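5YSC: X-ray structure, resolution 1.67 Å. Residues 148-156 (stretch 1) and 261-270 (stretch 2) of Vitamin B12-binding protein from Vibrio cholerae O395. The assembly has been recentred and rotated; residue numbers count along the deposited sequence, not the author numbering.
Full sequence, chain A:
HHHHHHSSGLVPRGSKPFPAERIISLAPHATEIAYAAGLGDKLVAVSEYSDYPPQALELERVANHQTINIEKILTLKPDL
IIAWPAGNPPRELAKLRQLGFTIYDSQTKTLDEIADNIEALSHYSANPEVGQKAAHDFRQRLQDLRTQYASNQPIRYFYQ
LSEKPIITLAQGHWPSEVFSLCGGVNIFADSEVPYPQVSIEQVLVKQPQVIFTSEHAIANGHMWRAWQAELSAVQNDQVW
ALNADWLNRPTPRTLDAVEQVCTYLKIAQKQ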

# COMPACT_ATOMS: atom_id res chain seq x y z
N GLN A 148 -14.12 -6.56 14.73
CA GLN A 148 -15.30 -5.79 14.35
C GLN A 148 -15.88 -6.23 13.02
O GLN A 148 -17.10 -6.15 12.82
CB GLN A 148 -14.95 -4.30 14.30
CG GLN A 148 -16.09 -3.38 13.87
CD GLN A 148 -15.69 -1.92 13.93
OE1 GLN A 148 -14.66 -1.57 14.51
NE2 GLN A 148 -16.49 -1.06 13.33
N TYR A 149 -15.05 -6.67 12.09
CA TYR A 149 -15.50 -6.94 10.72
C TYR A 149 -15.49 -8.43 10.39
O TYR A 149 -15.40 -8.83 9.23
CB TYR A 149 -14.65 -6.16 9.71
CG TYR A 149 -14.97 -4.70 9.79
CD1 TYR A 149 -16.24 -4.24 9.49
CD2 TYR A 149 -14.03 -3.78 10.25
CE1 TYR A 149 -16.57 -2.91 9.60
CE2 TYR A 149 -14.34 -2.44 10.36
CZ TYR A 149 -15.62 -2.02 10.03
OH TYR A 149 -15.94 -0.68 10.13
N ALA A 150 -15.62 -9.25 11.43
CA ALA A 150 -15.69 -10.69 11.22
C ALA A 150 -16.99 -11.06 10.53
O ALA A 150 -17.00 -11.85 9.57
CB ALA A 150 -15.56 -11.39 12.57
N SER A 151 -18.10 -10.46 10.97
CA SER A 151 -19.42 -10.82 10.49
C SER A 151 -19.55 -10.67 8.98
O SER A 151 -20.44 -11.28 8.38
CB SER A 151 -20.49 -9.98 11.18
OG SER A 151 -19.92 -8.86 11.83
N ASN A 152 -18.69 -9.87 8.35
CA ASN A 152 -18.74 -9.74 6.90
C ASN A 152 -18.69 -11.13 6.27
O ASN A 152 -17.96 -12.02 6.73
CB ASN A 152 -17.58 -8.88 6.37
CG ASN A 152 -17.72 -7.40 6.72
OD1 ASN A 152 -18.49 -7.03 7.61
ND2 ASN A 152 -16.98 -6.55 6.02
N GLN A 153 -19.49 -11.31 5.22
CA GLN A 153 -19.54 -12.51 4.41
C GLN A 153 -18.72 -12.30 3.16
O GLN A 153 -18.48 -11.16 2.75
CB GLN A 153 -20.97 -12.86 4.02
CG GLN A 153 -21.91 -13.17 5.18
CD GLN A 153 -22.12 -14.66 5.36
OE1 GLN A 153 -22.57 -15.35 4.44
NE2 GLN A 153 -21.78 -15.17 6.54
N PRO A 154 -18.32 -13.38 2.49
CA PRO A 154 -17.49 -13.24 1.28
C PRO A 154 -18.19 -12.46 0.20
O PRO A 154 -19.32 -12.76 -0.20
CB PRO A 154 -17.27 -14.69 0.85
CG PRO A 154 -17.43 -15.48 2.10
CD PRO A 154 -18.50 -14.80 2.86
N ILE A 155 -17.49 -11.45 -0.30
CA ILE A 155 -17.98 -10.64 -1.39
C ILE A 155 -16.94 -10.61 -2.50
O ILE A 155 -15.77 -10.39 -2.23
CB ILE A 155 -18.25 -9.19 -0.95
CG1 ILE A 155 -19.25 -9.16 0.20
CG2 ILE A 155 -18.75 -8.38 -2.12
CD1 ILE A 155 -20.67 -9.27 -0.24
N ARG A 156 -17.38 -10.82 -3.73
CA ARG A 156 -16.50 -10.79 -4.89
C ARG A 156 -16.33 -9.35 -5.38
O ARG A 156 -17.29 -8.74 -5.83
CB ARG A 156 -17.05 -11.68 -6.01
CG ARG A 156 -17.26 -13.12 -5.54
CD ARG A 156 -18.04 -13.96 -6.56
NE ARG A 156 -17.33 -13.98 -7.84
CZ ARG A 156 -17.74 -13.42 -8.96
NH1 ARG A 156 -18.92 -12.81 -9.03
NH2 ARG A 156 -16.96 -13.50 -10.04
N VAL A 261 -12.64 -0.10 3.34
CA VAL A 261 -12.95 -1.29 2.57
C VAL A 261 -14.00 -2.13 3.27
O VAL A 261 -15.00 -2.54 2.67
CB VAL A 261 -11.67 -2.11 2.31
CG1 VAL A 261 -12.01 -3.54 1.81
CG2 VAL A 261 -10.87 -1.37 1.31
N CYS A 262 -13.77 -2.40 4.56
CA CYS A 262 -14.64 -3.27 5.35
C CYS A 262 -16.03 -2.68 5.51
O CYS A 262 -17.04 -3.41 5.49
CB CYS A 262 -14.02 -3.50 6.71
SG CYS A 262 -12.80 -4.80 6.85
N THR A 263 -16.12 -1.37 5.69
CA THR A 263 -17.44 -0.74 5.76
C THR A 263 -18.20 -0.92 4.45
O THR A 263 -19.38 -1.26 4.45
CB THR A 263 -17.31 0.74 6.11
OG1 THR A 263 -16.80 0.88 7.45
CG2 THR A 263 -18.69 1.47 5.98
N TYR A 264 -17.53 -0.70 3.31
CA TYR A 264 -18.17 -0.89 2.02
C TYR A 264 -18.56 -2.35 1.76
O TYR A 264 -19.64 -2.62 1.22
CB TYR A 264 -17.25 -0.39 0.90
CG TYR A 264 -17.31 1.11 0.65
CD1 TYR A 264 -18.54 1.74 0.48
CD2 TYR A 264 -16.15 1.88 0.53
CE1 TYR A 264 -18.63 3.10 0.23
CE2 TYR A 264 -16.25 3.26 0.29
CZ TYR A 264 -17.48 3.85 0.14
OH TYR A 264 -17.61 5.19 -0.09
N LEU A 265 -17.66 -3.30 2.04
CA LEU A 265 -18.04 -4.70 1.88
C LEU A 265 -19.16 -5.09 2.83
O LEU A 265 -19.95 -5.99 2.50
CB LEU A 265 -16.82 -5.59 2.07
CG LEU A 265 -16.15 -6.07 0.78
CD1 LEU A 265 -16.35 -5.19 -0.44
CD2 LEU A 265 -14.65 -6.37 1.00
N LYS A 266 -19.26 -4.43 3.99
CA LYS A 266 -20.43 -4.65 4.86
C LYS A 266 -21.71 -4.17 4.20
O LYS A 266 -22.71 -4.90 4.17
CB LYS A 266 -20.24 -3.95 6.19
CG LYS A 266 -21.28 -4.30 7.20
CD LYS A 266 -21.03 -3.53 8.44
CE LYS A 266 -21.94 -3.95 9.53
NZ LYS A 266 -21.84 -3.02 10.70
N ILE A 267 -21.70 -2.94 3.67
CA ILE A 267 -22.86 -2.43 2.94
C ILE A 267 -23.28 -3.40 1.84
O ILE A 267 -24.47 -3.61 1.60
CB ILE A 267 -22.56 -1.03 2.38
CG1 ILE A 267 -22.36 -0.06 3.56
CG2 ILE A 267 -23.66 -0.54 1.50
CD1 ILE A 267 -21.83 1.31 3.18
N ALA A 268 -22.29 -3.99 1.14
CA ALA A 268 -22.54 -4.84 -0.01
C ALA A 268 -23.30 -6.11 0.33
O ALA A 268 -23.69 -6.86 -0.58
CB ALA A 268 -21.19 -5.20 -0.67
N GLN A 269 -23.48 -6.39 1.60
CA GLN A 269 -24.33 -7.48 2.02
C GLN A 269 -25.80 -7.15 1.88
O GLN A 269 -26.62 -8.04 2.07
CB GLN A 269 -24.04 -7.85 3.46
CG GLN A 269 -22.58 -7.99 3.81
CD GLN A 269 -22.29 -9.35 4.36
OE1 GLN A 269 -22.46 -10.35 3.65
NE2 GLN A 269 -21.89 -9.42 5.64
N LYS A 270 -26.12 -5.89 1.58
CA LYS A 270 -27.52 -5.45 1.50
C LYS A 270 -28.32 -6.26 0.49
O LYS A 270 -29.55 -6.34 0.61
CB LYS A 270 -27.61 -3.95 1.22
CG LYS A 270 -27.18 -3.46 -0.16
CD LYS A 270 -27.02 -1.92 -0.15
CE LYS A 270 -26.18 -1.38 -1.32
NZ LYS A 270 -26.81 -1.82 -2.59

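Stretch 2 enters as a helix already under way at Val261, and its backbone bonds follow the i to i+4 pattern: Leu265 N donates to Val261 O at 2.8 Å, Lys266 N to Cys262 O at 2.9 Å and Ile267 N to Thr263 O at 3.0 Å. Toward the C-terminal end the spacing tightens to i+3, with Gln269 N to Lys266 O at 3.1 Å and Lys270 N to Ile267 O at 2.8 Å. Stretch 1 has little regular structure. Tyr149 leaves helical phi/psi after the helix that ends at Gln148, a loop follows, and the chain is extended by Arg156. The two segments do not run alongside each other: stretch 1 passes across the helix, and Tyr149 CA lies 6.6 Å from Cys262 CA, Asn152 CA 5.7 Å from Lys266 CA. Farther along, Ile155 CA is nearest Leu265 CA, at 6.8 Å. Together the stretches bury 521 Å², summed over both sides.

The first contact is aromatic. The CA-to-CB bonds of Tyr149 and Cys262 each point toward the other stretch, and Cys262 CB sits 3.5 Å from the centroid of the Tyr149 ring, 12° off the ring normal. This places the methylene squarely over one face, a CH-pi contact whose closest pair is Cys262 CB to Tyr149 CG at 3.4 Å. Cys262 SG is 4.2 Å from the same centroid but 36° off the normal, so the sulfur approaches obliquely. A small side chain suits this position, since it lets the ring lie close against the helix; the cysteine is also bonded covalently to a group elsewhere in the structure. At the far end of the ring, Tyr149 OH lies 3.2 Å from Thr263 OG1.

Asn152 supplies the one hydrogen bond assigned between the stretches. Its CA-to-CB bond points sideways, but with chi1 at -70° (m) the amide end comes nearer to the helix, and Asn152 ND2 donates to Cys262 O at 3.2 Å with an N-H...O angle of 151°. That carbonyl also accepts the helical bond from Lys266 N, so the asparagine adds a second donor to an acceptor already in use. The amide is well suited to this buried place because it brings a polar hydrogen to a backbone oxygen. Beside it, the aliphatic base of Lys266 packs close, with Asn152 OD1 to Lys266 CB at 3.8 Å, while the lysine chain runs out fully extended, all four chi angles t.

Ile155 closes the contact with apolar packing. It is buried and directed toward the helix, with both chi angles m. Ile155 CB meets Leu265 CG at 4.1 Å, and Ile155 CD1 reaches Ala268 CB at the same distance. Leucine and isoleucine fill the space with hydrocarbon, while the short methyl of Ala268 leaves the isoleucine tip close to the backbone, Ile155 CD1 lying 3.9 Å from Ala268 O.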